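PDB 7RAG: germination-specific N-acetylmuramoyl-L-alanine amidase, Autolysin, which probably hydrolyses the bond between N-acetylmuramic acid and L-alanine in cell-wall peptidoglycan, as a zinc-dependent amidase of the Amidase_3 family. Local coordinates for residues Gly120-Tyr125 with Asn151-Lys156. Residues are numbered along the deposited sequence; the frame is centred on the assembly and turned at random.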
loop_
_atom_site.group_PDB
_atom_site.type_symbol
_atom_site.label_atom_id
_atom_site.label_comp_id
_atom_site.label_asym_id
_atom_site.label_seq_id
_atom_site.Cartn_x
_atom_site.Cartn_y
_atom_site.Cartn_z
ATOM N N GLY B 120 -30.139 10.856 -9.108
ATOM C CA GLY B 120 -28.719 11.032 -8.865
ATOM C C GLY B 120 -28.394 11.953 -7.703
ATOM O O GLY B 120 -29.140 12.893 -7.404
ATOM N N ALA B 121 -27.284 11.680 -7.022
ATOM C CA ALA B 121 -26.751 12.614 -6.044
ATOM C C ALA B 121 -26.039 13.757 -6.759
ATOM O O ALA B 121 -25.332 13.555 -7.755
ATOM C CB ALA B 121 -25.783 11.910 -5.101
ATOM N N GLN B 122 -26.236 14.962 -6.246
ATOM C CA GLN B 122 -25.678 16.163 -6.837
ATOM C C GLN B 122 -25.047 17.020 -5.750
ATOM O O GLN B 122 -25.679 17.287 -4.730
ATOM C CB GLN B 122 -26.769 16.941 -7.564
ATOM C CG GLN B 122 -26.302 18.279 -8.079
ATOM C CD GLN B 122 -25.378 18.132 -9.248
ATOM O OE1 GLN B 122 -25.745 17.534 -10.261
ATOM N NE2 GLN B 122 -24.158 18.646 -9.117
ATOM N N THR B 123 -23.814 17.464 -5.968
ATOM C CA THR B 123 -23.141 18.364 -5.040
ATOM C C THR B 123 -23.092 19.785 -5.600
ATOM O O THR B 123 -23.046 20.001 -6.811
ATOM C CB THR B 123 -21.731 17.867 -4.738
ATOM O OG1 THR B 123 -21.756 16.442 -4.680
ATOM C CG2 THR B 123 -21.256 18.379 -3.395
ATOM N N PHE B 124 -23.134 20.757 -4.703
ATOM C CA PHE B 124 -23.056 22.162 -5.052
ATOM C C PHE B 124 -22.036 22.828 -4.143
ATOM O O PHE B 124 -21.777 22.374 -3.022
ATOM C CB PHE B 124 -24.403 22.886 -4.902
ATOM C CG PHE B 124 -25.564 22.201 -5.564
ATOM C CD1 PHE B 124 -25.948 22.542 -6.846
ATOM C CD2 PHE B 124 -26.302 21.252 -4.888
ATOM C CE1 PHE B 124 -27.038 21.929 -7.447
ATOM C CE2 PHE B 124 -27.379 20.635 -5.486
ATOM C CZ PHE B 124 -27.754 20.976 -6.757
ATOM N N TYR B 125 -21.495 23.934 -4.629
ATOM C CA TYR B 125 -20.528 24.759 -3.927
ATOM C C TYR B 125 -20.883 26.213 -4.195
ATOM O O TYR B 125 -21.457 26.527 -5.246
ATOM C CB TYR B 125 -19.094 24.469 -4.400
ATOM C CG TYR B 125 -18.834 24.881 -5.845
ATOM C CD1 TYR B 125 -18.266 26.119 -6.143
ATOM C CD2 TYR B 125 -19.162 24.031 -6.902
ATOM C CE1 TYR B 125 -18.037 26.500 -7.435
ATOM C CE2 TYR B 125 -18.939 24.400 -8.205
ATOM C CZ TYR B 125 -18.369 25.640 -8.467
ATOM O OH TYR B 125 -18.129 26.017 -9.759
ATOM N N ASN B 151 -23.988 7.536 -12.382
ATOM C CA ASN B 151 -24.189 8.971 -12.215
ATOM C C ASN B 151 -23.020 9.757 -12.814
ATOM O O ASN B 151 -21.866 9.587 -12.400
ATOM C CB ASN B 151 -24.363 9.285 -10.731
ATOM C CG ASN B 151 -24.840 10.692 -10.489
ATOM O OD1 ASN B 151 -25.200 11.398 -11.423
ATOM N ND2 ASN B 151 -24.851 11.109 -9.230
ATOM N N ASN B 152 -23.315 10.621 -13.787
ATOM C CA ASN B 152 -22.305 11.464 -14.415
ATOM C C ASN B 152 -22.521 12.941 -14.116
ATOM O O ASN B 152 -21.966 13.797 -14.810
ATOM C CB ASN B 152 -22.269 11.231 -15.928
ATOM C CG ASN B 152 -21.656 9.882 -16.301
ATOM O OD1 ASN B 152 -20.643 9.468 -15.732
ATOM N ND2 ASN B 152 -22.277 9.188 -17.254
ATOM N N ARG B 153 -23.306 13.260 -13.093
ATOM C CA ARG B 153 -23.503 14.653 -12.726
ATOM C C ARG B 153 -22.175 15.308 -12.355
ATOM O O ARG B 153 -21.280 14.677 -11.784
ATOM C CB ARG B 153 -24.477 14.761 -11.559
ATOM C CG ARG B 153 -25.904 14.399 -11.891
ATOM C CD ARG B 153 -26.731 14.395 -10.615
ATOM N NE ARG B 153 -28.149 14.166 -10.856
ATOM C CZ ARG B 153 -28.989 15.106 -11.267
ATOM N NH1 ARG B 153 -28.549 16.331 -11.491
ATOM N NH2 ARG B 153 -30.262 14.814 -11.463
ATOM N N GLU B 154 -22.053 16.586 -12.695
ATOM C CA GLU B 154 -20.902 17.398 -12.334
ATOM C C GLU B 154 -21.302 18.375 -11.236
ATOM O O GLU B 154 -22.483 18.720 -11.099
ATOM C CB GLU B 154 -20.363 18.156 -13.550
ATOM C CG GLU B 154 -19.699 17.265 -14.601
ATOM C CD GLU B 154 -18.289 16.832 -14.200
ATOM O OE1 GLU B 154 -17.843 17.223 -13.098
ATOM O OE2 GLU B 154 -17.623 16.106 -14.979
ATOM N N VAL B 155 -20.317 18.791 -10.427
ATOM C CA VAL B 155 -20.592 19.778 -9.388
ATOM C C VAL B 155 -21.057 21.066 -10.054
ATOM O O VAL B 155 -20.604 21.425 -11.148
ATOM C CB VAL B 155 -19.361 20.017 -8.498
ATOM C CG1 VAL B 155 -18.856 18.710 -7.927
ATOM C CG2 VAL B 155 -18.266 20.703 -9.275
ATOM N N LYS B 156 -22.020 21.734 -9.423
ATOM C CA LYS B 156 -22.583 22.953 -9.971
ATOM C C LYS B 156 -22.422 24.080 -8.965
ATOM O O LYS B 156 -22.557 23.848 -7.756
ATOM C CB LYS B 156 -24.077 22.784 -10.299
ATOM C CG LYS B 156 -24.403 21.712 -11.327
ATOM C CD LYS B 156 -23.816 22.051 -12.681
ATOM C CE LYS B 156 -23.986 20.886 -13.657
ATOM N NZ LYS B 156 -22.849 20.770 -14.634
#
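The carboxamide of Gln-122 bridges to the incoming segment 151-156. Its NE2 donates to Glu-154 O at 2.6 Å, nearly straight at 168°, from above that carbonyl plane. The same nitrogen donates to Thr-123 O. Two acceptors close to the amide plane fix the rotation of the carboxamide. The bend of the Gln-122 chain at chi2 (72°) places CD close to Glu-154 O.

This is the edge of the mixed sheet of the amidase fold. Parallel strands 122-126 and 156-158, linked through helix 130-147, make a beta-alpha-beta crossover. Thr-123 O also accepts from Lys-156 N, 3.3 Å away. A weak bond from Tyr-125 N to Lys-156 O continues the parallel pairing around Phe-124 and Lys-156.

At the other end, Asn-151 ND2 donates to a lone pair of Ala-121 O at 2.9 Å. Asn-151 OD1 takes Arg-153 N in an Asx turn. Gln-140 of helix 130-147 shares Ala-121 O as a second donor.

Arg-153 crosses Gln-122 at about a right angle, with the guanidinium and amide planes 85° apart. Its NH1 gives a long bond of 3.3 Å to OE1 of Gln-122, while NH2 bonds Tyr-119 O. Gly-120 CA lies at the guanidinium edge, near its plane, and its backbone takes angles that call for glycine.

Apolar contacts follow toward Tyr-125. Phe-124, whose side chain is about 9 Å from the zinc ion, sets CD1 3.9 Å from Lys-156 CB. On the face away from Phe-124 and Lys-156, Tyr-125 CE2 lies 3.9 Å from Val-155 CG2.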